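Local coordinates for protein 3-oxosteroid 1-dehydrogenase (PDB 7P18) that probably catalyses the FAD-dependent 1,2-dehydrogenation of 3-oxosteroids to 3-oxo-Delta(1)-steroids, passing the electrons on to an acceptor, at residues 133-142 and 204-215; 316-327 and 489-500. One frame throughout, in Å; residues are numbered along the deposited sequence.

In the fold
Contacts 1 and 2 lie on different parts of the FAD-binding fold, their centres 26 Å apart and their nearest atoms about 11 Å apart, so they do not touch. Both reach the active site. In contact 1, helix 208-222 is packed against strand 131-138, and it brings Leu-208 to about 4 Å from the bound androsta-1,4-diene-3,17-dione and Met-212 to about 6 Å from FAD, measured from their side chains. In contact 2, strands 320-326 and 486-502 pair in a larger antiparallel sheet, and Ile-496 touches the flavin directly while staying about 5 Å from the steroid. The two contacts follow one another in sequence, both segments of contact 1 preceding those of contact 2.

Contact 1: residues 133-142 and 204-215; sequences EPMLFDAALL and RKRGLGNAMAAG
Phe-137 and Arg-206 form an antiparallel hydrogen-bonded pair that joins strand 131-138 to the short strand 205-206 in a small antiparallel sheet, and the chain then continues through Gly-207 into helix 208-222, which packs against the same strand. Two backbone bonds make the pair: Phe-137 N to Arg-206 O and Arg-206 N to Phe-137 O, the latter at 2.7 Å. Beyond them Ala-139 N reaches Arg-204 O.

Apolar packing is centred on Phe-137. Chi1 of -174° swings its ring away from the backbone N and over the helix. There Gly-215 CA makes a CH-pi contact 3.8 Å from the ring centroid, 16° off the normal. Ring atom CD2 meets Ala-214 CB at 3.6 Å, and Leu-142 CD1 approaches that methyl as well. Toward Leu-208, Pro-134 CB rests against Ala-211 CB at 3.8 Å.

Charged groups meet at the other end. Asp-138 OD1 forms a salt bridge with Arg-204 NH1, but the bond is strongly bent and weak, and the carboxylate and guanidinium planes stand 78° apart. The same OD1 takes Ala-140 N from above the carboxylate plane, an Asx turn. Arg-204 NE has a second carboxylate in Asp-193.

One water ties the strand to Leu-208, donating to Glu-133 OE1 and Pro-134 O and accepting from Leu-208 N; Glu-133 OE2 bonds to Thr-167. Arg-206 NH1 bonds to the carbonyl oxygen of Asp-203, while NE and NH2 grip Asn-210 OD1 side-on; NE, 3.0 Å from OD1, lies in the carbonyl plane on a lone pair of that oxygen.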
loop_
_atom_site.group_PDB
_atom_site.type_symbol
_atom_site.label_atom_id
_atom_site.label_comp_id
_atom_site.label_asym_id
_atom_site.label_seq_id
_atom_site.Cartn_x
_atom_site.Cartn_y
_atom_site.Cartn_z
ATOM N N GLU A 133 4.065 12.639 -1.025
ATOM C CA GLU A 133 4.356 11.961 0.261
ATOM C C GLU A 133 4.430 12.977 1.398
ATOM O O GLU A 133 4.516 14.203 1.172
ATOM C CB GLU A 133 5.637 11.163 0.113
ATOM C CG GLU A 133 6.915 12.015 0.160
ATOM C CD GLU A 133 8.145 11.173 0.432
ATOM O OE1 GLU A 133 8.038 10.192 1.267
ATOM O OE2 GLU A 133 9.173 11.440 -0.241
ATOM N N PRO A 134 4.356 12.484 2.650
ATOM C CA PRO A 134 4.419 13.340 3.829
ATOM C C PRO A 134 5.831 13.803 4.200
ATOM O O PRO A 134 6.805 13.054 4.000
ATOM C CB PRO A 134 3.938 12.463 4.985
ATOM C CG PRO A 134 3.474 11.161 4.352
ATOM C CD PRO A 134 4.095 11.077 2.988
ATOM N N MET A 135 5.942 15.037 4.682
ATOM C CA MET A 135 7.138 15.483 5.438
ATOM C C MET A 135 7.212 14.667 6.744
ATOM O O MET A 135 6.147 14.218 7.263
ATOM C CB MET A 135 7.018 16.972 5.770
ATOM C CG MET A 135 7.012 17.851 4.532
ATOM S SD MET A 135 7.124 19.614 5.005
ATOM C CE MET A 135 8.867 19.676 5.444
ATOM N N LEU A 136 8.417 14.449 7.257
ATOM C CA LEU A 136 8.591 13.835 8.609
ATOM C C LEU A 136 7.699 14.577 9.606
ATOM O O LEU A 136 7.590 15.823 9.552
ATOM C CB LEU A 136 10.065 13.881 9.021
ATOM C CG LEU A 136 11.061 13.097 8.173
ATOM C CD1 LEU A 136 12.461 13.212 8.777
ATOM C CD2 LEU A 136 10.691 11.629 8.052
ATOM N N PHE A 137 7.009 13.826 10.450
ATOM C CA PHE A 137 6.061 14.340 11.450
ATOM C C PHE A 137 6.641 14.080 12.855
ATOM O O PHE A 137 7.216 12.981 13.118
ATOM C CB PHE A 137 4.692 13.680 11.269
ATOM C CG PHE A 137 3.650 14.273 12.164
ATOM C CD1 PHE A 137 2.955 15.391 11.778
ATOM C CD2 PHE A 137 3.404 13.745 13.417
ATOM C CE1 PHE A 137 2.024 15.969 12.619
ATOM C CE2 PHE A 137 2.493 14.330 14.269
ATOM C CZ PHE A 137 1.789 15.437 13.855
ATOM N N ASP A 138 6.430 15.055 13.737
ATOM C CA ASP A 138 6.903 15.078 15.147
ATOM C C ASP A 138 5.893 14.370 16.046
ATOM O O ASP A 138 4.906 15.007 16.419
ATOM C CB ASP A 138 7.075 16.529 15.598
ATOM C CG ASP A 138 7.697 16.679 16.977
ATOM O OD1 ASP A 138 8.154 15.652 17.547
ATOM O OD2 ASP A 138 7.745 17.827 17.421
ATOM N N ALA A 139 6.127 13.086 16.350
ATOM C CA ALA A 139 5.271 12.259 17.239
ATOM C C ALA A 139 5.139 12.865 18.646
ATOM O O ALA A 139 4.119 12.559 19.337
ATOM C CB ALA A 139 5.836 10.865 17.308
ATOM N N ALA A 140 6.083 13.703 19.092
ATOM C CA ALA A 140 5.960 14.374 20.413
ATOM C C ALA A 140 4.655 15.162 20.451
ATOM O O ALA A 140 4.041 15.232 21.529
ATOM C CB ALA A 140 7.154 15.262 20.704
ATOM N N LEU A 141 4.171 15.671 19.302
ATOM C CA LEU A 141 2.896 16.452 19.265
ATOM C C LEU A 141 1.707 15.571 19.646
ATOM O O LEU A 141 0.639 16.117 19.993
ATOM C CB LEU A 141 2.690 17.071 17.878
ATOM C CG LEU A 141 3.780 18.023 17.385
ATOM C CD1 LEU A 141 3.552 18.374 15.915
ATOM C CD2 LEU A 141 3.821 19.297 18.209
ATOM N N LEU A 142 1.850 14.241 19.621
ATOM C CA LEU A 142 0.747 13.331 20.010
ATOM C C LEU A 142 0.608 13.192 21.541
ATOM O O LEU A 142 -0.428 12.641 21.974
ATOM C CB LEU A 142 0.998 11.966 19.374
ATOM C CG LEU A 142 0.917 11.961 17.846
ATOM C CD1 LEU A 142 1.448 10.647 17.326
ATOM C CD2 LEU A 142 -0.517 12.217 17.396
ATOM N N ARG A 204 11.388 9.804 17.213
ATOM C CA ARG A 204 10.344 10.817 17.473
ATOM C C ARG A 204 9.753 11.326 16.138
ATOM O O ARG A 204 8.559 11.720 16.102
ATOM C CB ARG A 204 11.001 11.978 18.220
ATOM C CG ARG A 204 10.053 13.122 18.525
ATOM C CD ARG A 204 10.629 14.018 19.596
ATOM N NE ARG A 204 11.752 14.766 19.092
ATOM C CZ ARG A 204 11.677 15.989 18.592
ATOM N NH1 ARG A 204 10.519 16.619 18.509
ATOM N NH2 ARG A 204 12.778 16.580 18.168
ATOM N N LYS A 205 10.614 11.457 15.145
ATOM C CA LYS A 205 10.229 11.817 13.760
ATOM C C LYS A 205 9.697 10.554 13.093
ATOM O O LYS A 205 10.397 9.497 13.104
ATOM C CB LYS A 205 11.397 12.391 12.960
ATOM C CG LYS A 205 12.013 13.662 13.527
ATOM C CD LYS A 205 11.033 14.768 13.635
ATOM C CE LYS A 205 11.653 16.020 14.196
ATOM N NZ LYS A 205 10.835 17.201 13.849
ATOM N N ARG A 206 8.507 10.667 12.521
ATOM C CA ARG A 206 7.882 9.570 11.747
ATOM C C ARG A 206 7.869 9.960 10.264
ATOM O O ARG A 206 7.707 11.138 9.932
ATOM C CB ARG A 206 6.488 9.296 12.325
ATOM C CG ARG A 206 6.390 9.170 13.841
ATOM C CD ARG A 206 7.374 8.189 14.450
ATOM N NE ARG A 206 7.308 6.855 13.893
ATOM C CZ ARG A 206 8.274 5.935 13.946
ATOM N NH1 ARG A 206 9.434 6.179 14.536
ATOM N NH2 ARG A 206 8.082 4.752 13.393
ATOM N N GLY A 207 8.032 8.963 9.408
ATOM C CA GLY A 207 8.015 9.086 7.944
ATOM C C GLY A 207 6.961 8.206 7.311
ATOM O O GLY A 207 6.360 7.357 8.015
ATOM N N LEU A 208 6.730 8.415 6.022
ATOM C CA LEU A 208 5.916 7.519 5.172
ATOM C C LEU A 208 4.528 7.398 5.789
ATOM O O LEU A 208 4.015 8.422 6.245
ATOM C CB LEU A 208 6.635 6.177 5.056
ATOM C CG LEU A 208 8.079 6.264 4.578
ATOM C CD1 LEU A 208 8.695 4.866 4.529
ATOM C CD2 LEU A 208 8.204 6.945 3.223
ATOM N N GLY A 209 3.930 6.204 5.791
ATOM C CA GLY A 209 2.562 6.015 6.307
ATOM C C GLY A 209 2.489 6.319 7.777
ATOM O O GLY A 209 1.416 6.639 8.285
ATOM N N ASN A 210 3.597 6.189 8.507
ATOM C CA ASN A 210 3.592 6.492 9.961
ATOM C C ASN A 210 3.461 8.005 10.158
ATOM O O ASN A 210 2.762 8.437 11.101
ATOM C CB ASN A 210 4.840 5.892 10.623
ATOM C CG ASN A 210 4.515 4.996 11.803
ATOM O OD1 ASN A 210 5.228 5.040 12.786
ATOM N ND2 ASN A 210 3.472 4.187 11.721
ATOM N N ALA A 211 4.076 8.826 9.304
ATOM C CA ALA A 211 3.872 10.299 9.355
ATOM C C ALA A 211 2.411 10.616 9.052
ATOM O O ALA A 211 1.799 11.428 9.713
ATOM C CB ALA A 211 4.789 11.018 8.405
ATOM N N MET A 212 1.861 9.946 8.052
ATOM C CA MET A 212 0.465 10.154 7.618
ATOM C C MET A 212 -0.491 9.846 8.784
ATOM O O MET A 212 -1.329 10.697 9.108
ATOM C CB MET A 212 0.177 9.264 6.405
ATOM C CG MET A 212 -1.233 9.365 5.889
ATOM S SD MET A 212 -1.445 8.296 4.462
ATOM C CE MET A 212 -1.351 6.700 5.246
ATOM N N ALA A 213 -0.374 8.664 9.396
ATOM C CA ALA A 213 -1.264 8.216 10.483
ATOM C C ALA A 213 -1.065 9.073 11.735
ATOM O O ALA A 213 -2.075 9.474 12.353
ATOM C CB ALA A 213 -1.062 6.742 10.750
ATOM N N ALA A 214 0.167 9.384 12.102
ATOM C CA ALA A 214 0.459 10.288 13.249
ATOM C C ALA A 214 -0.168 11.659 13.001
ATOM O O ALA A 214 -0.866 12.200 13.900
ATOM C CB ALA A 214 1.955 10.429 13.398
ATOM N N GLY A 215 0.092 12.220 11.809
ATOM C CA GLY A 215 -0.430 13.564 11.450
ATOM C C GLY A 215 -1.945 13.611 11.476
ATOM O O GLY A 215 -2.494 14.587 11.982
HETATM O O HOH W 1 7.413 10.458 3.965
HETATM O O HOH W 2 8.412 17.393 11.994
#

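Contact 2: residues 316-327 and 489-500; sequences LMDWAWWVPSIH and MRVDAGDIGTKG. With FAD (flavin-adenine dinucleotide), chain C.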
loop_
_atom_site.group_PDB
_atom_site.type_symbol
_atom_site.label_atom_id
_atom_site.label_comp_id
_atom_site.label_asym_id
_atom_site.label_seq_id
_atom_site.Cartn_x
_atom_site.Cartn_y
_atom_site.Cartn_z
ATOM N N LEU A 316 -15.435 -6.255 -8.175
ATOM C CA LEU A 316 -13.976 -6.488 -8.242
ATOM C C LEU A 316 -13.512 -7.432 -7.110
ATOM O O LEU A 316 -12.328 -7.424 -6.799
ATOM C CB LEU A 316 -13.282 -5.121 -8.208
ATOM C CG LEU A 316 -13.596 -4.231 -9.410
ATOM C CD1 LEU A 316 -13.034 -2.831 -9.227
ATOM C CD2 LEU A 316 -13.063 -4.888 -10.664
ATOM N N MET A 317 -14.384 -8.285 -6.562
ATOM C CA MET A 317 -14.055 -9.044 -5.317
ATOM C C MET A 317 -12.971 -10.099 -5.605
ATOM O O MET A 317 -12.373 -10.588 -4.639
ATOM C CB MET A 317 -15.313 -9.671 -4.742
ATOM C CG MET A 317 -16.274 -8.635 -4.187
ATOM S SD MET A 317 -15.722 -7.850 -2.731
ATOM C CE MET A 317 -16.063 -9.128 -1.505
ATOM N N ASP A 318 -12.738 -10.407 -6.865
ATOM C CA ASP A 318 -11.719 -11.410 -7.276
ATOM C C ASP A 318 -10.316 -10.773 -7.344
ATOM O O ASP A 318 -9.355 -11.536 -7.564
ATOM C CB ASP A 318 -12.151 -12.124 -8.560
ATOM C CG ASP A 318 -12.395 -11.227 -9.759
ATOM O OD1 ASP A 318 -12.795 -10.090 -9.581
ATOM O OD2 ASP A 318 -12.127 -11.664 -10.849
ATOM N N TRP A 319 -10.181 -9.455 -7.102
ATOM C CA TRP A 319 -8.874 -8.753 -7.201
ATOM C C TRP A 319 -8.338 -8.375 -5.817
ATOM O O TRP A 319 -9.104 -7.928 -4.934
ATOM C CB TRP A 319 -8.995 -7.511 -8.109
ATOM C CG TRP A 319 -8.828 -7.879 -9.548
ATOM C CD1 TRP A 319 -9.721 -8.546 -10.317
ATOM C CD2 TRP A 319 -7.646 -7.767 -10.344
ATOM N NE1 TRP A 319 -9.219 -8.794 -11.551
ATOM C CE2 TRP A 319 -7.947 -8.314 -11.607
ATOM C CE3 TRP A 319 -6.389 -7.187 -10.148
ATOM C CZ2 TRP A 319 -7.035 -8.347 -12.654
ATOM C CZ3 TRP A 319 -5.492 -7.203 -11.192
ATOM C CH2 TRP A 319 -5.804 -7.769 -12.420
ATOM N N ALA A 320 -7.023 -8.491 -5.641
ATOM C CA ALA A 320 -6.321 -7.952 -4.469
ATOM C C ALA A 320 -5.252 -6.982 -4.979
ATOM O O ALA A 320 -4.857 -7.053 -6.179
ATOM C CB ALA A 320 -5.723 -9.049 -3.605
ATOM N N TRP A 321 -4.777 -6.152 -4.080
ATOM C CA TRP A 321 -3.610 -5.297 -4.344
ATOM C C TRP A 321 -2.366 -6.193 -4.196
ATOM O O TRP A 321 -1.732 -6.159 -3.136
ATOM C CB TRP A 321 -3.594 -4.091 -3.419
ATOM C CG TRP A 321 -4.771 -3.150 -3.470
ATOM C CD1 TRP A 321 -5.683 -2.938 -2.485
ATOM C CD2 TRP A 321 -5.023 -2.123 -4.447
ATOM N NE1 TRP A 321 -6.517 -1.888 -2.801
ATOM C CE2 TRP A 321 -6.162 -1.405 -4.025
ATOM C CE3 TRP A 321 -4.459 -1.806 -5.671
ATOM C CZ2 TRP A 321 -6.664 -0.321 -4.743
ATOM C CZ3 TRP A 321 -4.958 -0.749 -6.397
ATOM C CH2 TRP A 321 -6.053 -0.020 -5.933
ATOM N N TRP A 322 -2.072 -6.994 -5.209
ATOM C CA TRP A 322 -0.988 -8.020 -5.115
ATOM C C TRP A 322 0.349 -7.323 -4.825
ATOM O O TRP A 322 0.598 -6.165 -5.295
ATOM C CB TRP A 322 -0.869 -8.890 -6.367
ATOM C CG TRP A 322 -2.151 -9.469 -6.865
ATOM C CD1 TRP A 322 -2.761 -9.202 -8.049
ATOM C CD2 TRP A 322 -2.962 -10.465 -6.196
ATOM N NE1 TRP A 322 -3.907 -9.954 -8.153
ATOM C CE2 TRP A 322 -4.080 -10.690 -7.016
ATOM C CE3 TRP A 322 -2.881 -11.134 -4.974
ATOM C CZ2 TRP A 322 -5.078 -11.610 -6.681
ATOM C CZ3 TRP A 322 -3.906 -11.992 -4.608
ATOM C CH2 TRP A 322 -4.974 -12.246 -5.471
ATOM N N VAL A 323 1.200 -7.994 -4.057
ATOM C CA VAL A 323 2.655 -7.688 -3.986
ATOM C C VAL A 323 3.386 -9.019 -3.818
ATOM O O VAL A 323 2.968 -9.842 -3.002
ATOM C CB VAL A 323 2.982 -6.665 -2.884
ATOM C CG1 VAL A 323 2.755 -7.151 -1.460
ATOM C CG2 VAL A 323 4.384 -6.094 -3.013
ATOM N N PRO A 324 4.529 -9.251 -4.498
ATOM C CA PRO A 324 5.389 -10.388 -4.161
ATOM C C PRO A 324 5.831 -10.189 -2.712
ATOM O O PRO A 324 6.213 -9.112 -2.354
ATOM C CB PRO A 324 6.571 -10.318 -5.152
ATOM C CG PRO A 324 6.550 -8.902 -5.674
ATOM C CD PRO A 324 5.086 -8.469 -5.610
ATOM N N SER A 325 5.759 -11.239 -1.877
ATOM C CA SER A 325 6.051 -11.084 -0.430
ATOM C C SER A 325 6.940 -12.233 0.072
ATOM O O SER A 325 6.946 -13.316 -0.551
ATOM C CB SER A 325 4.801 -10.975 0.419
ATOM O OG SER A 325 4.181 -12.251 0.501
ATOM N N ILE A 326 7.615 -11.962 1.185
ATOM C CA ILE A 326 8.683 -12.823 1.789
ATOM C C ILE A 326 8.324 -13.124 3.248
ATOM O O ILE A 326 8.156 -12.176 4.068
ATOM C CB ILE A 326 10.051 -12.109 1.743
ATOM C CG1 ILE A 326 10.465 -11.714 0.326
ATOM C CG2 ILE A 326 11.140 -12.934 2.436
ATOM C CD1 ILE A 326 10.579 -12.840 -0.633
ATOM N N HIS A 327 8.356 -14.407 3.581
ATOM C CA HIS A 327 8.153 -14.902 4.957
ATOM C C HIS A 327 9.405 -14.524 5.761
ATOM O O HIS A 327 10.546 -14.778 5.267
ATOM C CB HIS A 327 7.925 -16.403 4.966
ATOM C CG HIS A 327 8.072 -16.993 6.321
ATOM N ND1 HIS A 327 7.142 -16.804 7.316
ATOM C CD2 HIS A 327 9.074 -17.719 6.853
ATOM C CE1 HIS A 327 7.577 -17.385 8.414
ATOM N NE2 HIS A 327 8.757 -17.954 8.157
ATOM N N MET A 489 15.228 -16.653 -3.042
ATOM C CA MET A 489 14.190 -16.229 -2.087
ATOM C C MET A 489 12.829 -16.647 -2.674
ATOM O O MET A 489 12.667 -16.730 -3.912
ATOM C CB MET A 489 14.270 -14.732 -1.806
ATOM C CG MET A 489 15.572 -14.383 -1.093
ATOM S SD MET A 489 15.787 -12.607 -0.840
ATOM C CE MET A 489 14.668 -12.299 0.529
ATOM N N ARG A 490 11.958 -17.074 -1.783
ATOM C CA ARG A 490 10.606 -17.553 -2.125
ATOM C C ARG A 490 9.668 -16.346 -2.184
ATOM O O ARG A 490 9.418 -15.730 -1.140
ATOM C CB ARG A 490 10.132 -18.567 -1.081
ATOM C CG ARG A 490 8.715 -19.074 -1.342
ATOM C CD ARG A 490 8.156 -19.892 -0.173
ATOM N NE ARG A 490 8.554 -19.355 1.114
ATOM C CZ ARG A 490 9.090 -20.052 2.122
ATOM N NH1 ARG A 490 9.097 -21.378 2.098
ATOM N NH2 ARG A 490 9.547 -19.399 3.180
ATOM N N VAL A 491 9.154 -16.072 -3.364
ATOM C CA VAL A 491 8.217 -14.946 -3.598
ATOM C C VAL A 491 6.773 -15.492 -3.582
ATOM O O VAL A 491 6.329 -16.168 -4.540
ATOM C CB VAL A 491 8.594 -14.218 -4.896
ATOM C CG1 VAL A 491 7.613 -13.142 -5.148
ATOM C CG2 VAL A 491 9.981 -13.585 -4.793
ATOM N N ASP A 492 6.061 -15.165 -2.527
ATOM C CA ASP A 492 4.638 -15.553 -2.386
ATOM C C ASP A 492 3.750 -14.548 -3.126
ATOM O O ASP A 492 4.164 -13.362 -3.290
ATOM C CB ASP A 492 4.274 -15.635 -0.906
ATOM C CG ASP A 492 4.769 -16.918 -0.247
ATOM O OD1 ASP A 492 4.585 -17.959 -0.860
ATOM O OD2 ASP A 492 5.345 -16.819 0.869
ATOM N N ALA A 493 2.567 -14.969 -3.551
ATOM C CA ALA A 493 1.562 -14.022 -4.127
ATOM C C ALA A 493 0.915 -13.282 -2.972
ATOM O O ALA A 493 -0.204 -13.685 -2.567
ATOM C CB ALA A 493 0.537 -14.782 -4.951
ATOM N N GLY A 494 1.636 -12.317 -2.399
ATOM C CA GLY A 494 1.187 -11.477 -1.289
ATOM C C GLY A 494 0.233 -10.370 -1.735
ATOM O O GLY A 494 -0.154 -10.331 -2.903
ATOM N N ASP A 495 -0.139 -9.529 -0.789
ATOM C CA ASP A 495 -1.067 -8.408 -0.993
ATOM C C ASP A 495 -0.794 -7.353 0.071
ATOM O O ASP A 495 -0.208 -7.647 1.113
ATOM C CB ASP A 495 -2.526 -8.891 -0.948
ATOM C CG ASP A 495 -2.930 -9.357 0.436
ATOM O OD1 ASP A 495 -3.050 -8.498 1.337
ATOM O OD2 ASP A 495 -2.963 -10.604 0.613
ATOM N N ILE A 496 -1.240 -6.144 -0.211
ATOM C CA ILE A 496 -1.322 -5.010 0.716
ATOM C C ILE A 496 -2.793 -4.687 0.990
ATOM O O ILE A 496 -3.079 -3.572 1.447
ATOM C CB ILE A 496 -0.502 -3.830 0.136
ATOM C CG1 ILE A 496 -1.043 -3.303 -1.198
ATOM C CG2 ILE A 496 0.948 -4.278 -0.002
ATOM C CD1 ILE A 496 -0.207 -2.161 -1.808
ATOM N N GLY A 497 -3.670 -5.667 0.846
ATOM C CA GLY A 497 -5.128 -5.489 1.022
ATOM C C GLY A 497 -5.879 -6.068 -0.156
ATOM O O GLY A 497 -5.278 -6.256 -1.205
ATOM N N THR A 498 -7.187 -6.317 0.006
ATOM C CA THR A 498 -8.086 -6.634 -1.105
ATOM C C THR A 498 -8.474 -5.333 -1.839
ATOM O O THR A 498 -8.405 -4.235 -1.247
ATOM C CB THR A 498 -9.260 -7.468 -0.572
ATOM O OG1 THR A 498 -9.716 -6.766 0.586
ATOM C CG2 THR A 498 -8.784 -8.861 -0.220
ATOM N N LYS A 499 -8.844 -5.460 -3.097
ATOM C CA LYS A 499 -9.065 -4.343 -4.052
ATOM C C LYS A 499 -10.555 -4.140 -4.349
ATOM O O LYS A 499 -10.953 -3.019 -4.752
ATOM C CB LYS A 499 -8.331 -4.685 -5.352
ATOM C CG LYS A 499 -8.095 -3.550 -6.334
ATOM C CD LYS A 499 -7.497 -4.016 -7.661
ATOM C CE LYS A 499 -6.650 -2.978 -8.373
ATOM N NZ LYS A 499 -7.353 -1.674 -8.541
ATOM N N GLY A 500 -11.358 -5.187 -4.214
ATOM C CA GLY A 500 -12.802 -5.158 -4.468
ATOM C C GLY A 500 -13.529 -4.840 -3.196
ATOM O O GLY A 500 -12.911 -4.846 -2.167
HETATM P PA FAD C . -6.547 0.388 6.751
HETATM O O1A FAD C . -5.491 1.423 6.598
HETATM O O2A FAD C . -5.989 -0.990 6.986
HETATM O O5B FAD C . -7.474 0.836 7.955
HETATM C C5B FAD C . -8.613 0.007 8.306
HETATM C C4B FAD C . -8.785 0.059 9.793
HETATM O O4B FAD C . -10.097 -0.468 10.131
HETATM C C3B FAD C . -7.767 -0.760 10.614
HETATM O O3B FAD C . -7.192 0.027 11.652
HETATM C C2B FAD C . -8.598 -1.928 11.150
HETATM O O2B FAD C . -8.056 -2.499 12.333
HETATM C C1B FAD C . -9.986 -1.298 11.258
HETATM N N9A FAD C . -11.095 -2.253 11.281
HETATM C C8A FAD C . -11.205 -3.460 10.651
HETATM N N7A FAD C . -12.317 -4.111 10.982
HETATM C C5A FAD C . -12.983 -3.247 11.843
HETATM C C6A FAD C . -14.213 -3.341 12.529
HETATM N N6A FAD C . -15.005 -4.420 12.513
HETATM N N1A FAD C . -14.570 -2.296 13.305
HETATM C C2A FAD C . -13.758 -1.236 13.360
HETATM N N3A FAD C . -12.546 -1.063 12.822
HETATM C C4A FAD C . -12.232 -2.112 12.041
HETATM N N1 FAD C . -0.891 2.322 -0.741
HETATM C C2 FAD C . -0.691 3.548 -1.277
HETATM O O2 FAD C . -1.570 4.094 -1.967
HETATM N N3 FAD C . 0.438 4.231 -1.062
HETATM C C4 FAD C . 1.567 3.641 -0.531
HETATM O O4 FAD C . 2.528 4.355 -0.264
HETATM C C4X FAD C . 1.427 2.339 0.020
HETATM N N5 FAD C . 2.474 1.751 0.575
HETATM C C5X FAD C . 2.278 0.525 1.165
HETATM C C6 FAD C . 3.355 -0.085 1.849
HETATM C C7 FAD C . 3.184 -1.254 2.578
HETATM C C7M FAD C . 4.345 -1.873 3.329
HETATM C C8 FAD C . 1.897 -1.810 2.681
HETATM C C8M FAD C . 1.672 -3.072 3.495
HETATM C C9 FAD C . 0.856 -1.272 1.950
HETATM C C9A FAD C . 0.999 -0.073 1.225
HETATM N N10 FAD C . -0.046 0.508 0.490
HETATM C C10 FAD C . 0.122 1.749 -0.112
HETATM C "C1'" FAD C . -1.406 -0.037 0.561
HETATM C "C2'" FAD C . -2.214 0.725 1.635
HETATM O "O2'" FAD C . -1.561 0.742 2.904
HETATM C "C3'" FAD C . -3.641 0.176 1.809
HETATM O "O3'" FAD C . -4.224 -0.189 0.557
HETATM C "C4'" FAD C . -4.508 1.165 2.560
HETATM O "O4'" FAD C . -3.845 1.493 3.773
HETATM C "C5'" FAD C . -5.906 0.665 2.851
HETATM O "O5'" FAD C . -6.536 1.684 3.652
HETATM P P FAD C . -7.929 1.394 4.361
HETATM O O1P FAD C . -8.191 2.647 5.080
HETATM O O2P FAD C . -8.909 0.783 3.465
HETATM O O3P FAD C . -7.541 0.265 5.481
HETATM O O HOH W 3 -11.251 -8.046 -3.430
HETATM O O HOH W 4 8.149 -16.352 1.211
HETATM O O HOH W 5 10.919 -16.562 3.231
#
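Trp-321 and Lys-499 meet where strand 320-326 runs antiparallel to strand 486-502, and the lysine chain crosses the indole at about a right angle. From its base, Lys-499 CB rests 3.4 Å from Trp-319 O. CG, turned away from the backbone N (chi1 -164°), sits over the middle of the six-membered ring of Trp-321, a CH-pi contact 3.7 Å from the centroid. CD touches Trp-319 CB at 3.8 Å, while CE returns to the Trp-321 face near CZ3. The bend at chi4 (-52°) brings NZ close to the same ring, 3.3 Å from CZ3; its hydrogen bonds go to the carbonyl oxygens of Gly-533 and Ala-535, which hold the buried ammonium in place.

The backbones pair through Ser-325 and Asp-492, which bond in both directions, and through Val-323 N to Gly-494 O, where the donor stands above the carbonyl plane. Between Trp-322 and Ala-320 the register slips by one residue, a beta bulge. Within the bulge, Trp-321 O accepts from Ile-496 N and Trp-321 N donates to Gly-497 O. Asp-495 OD1 receives Gly-497 N in an Asx turn, and the carboxylate is also held by Ser-293 and Arg-280.

The chain turns a corner at Ile-496 and Gly-497. Ile-496 packs with CG1 on Trp-321 CB at 3.5 Å and CG2 on Val-323 CG1, and its CD1 comes 3.4 Å from FAD C1'. Trp-321 also meets Tyr-536 of the steroid pocket. Bulge and corner in this antiparallel pair thus place Ile-496 against the flavin, as part of the FAD site of this 3-oxosteroid dehydrogenase.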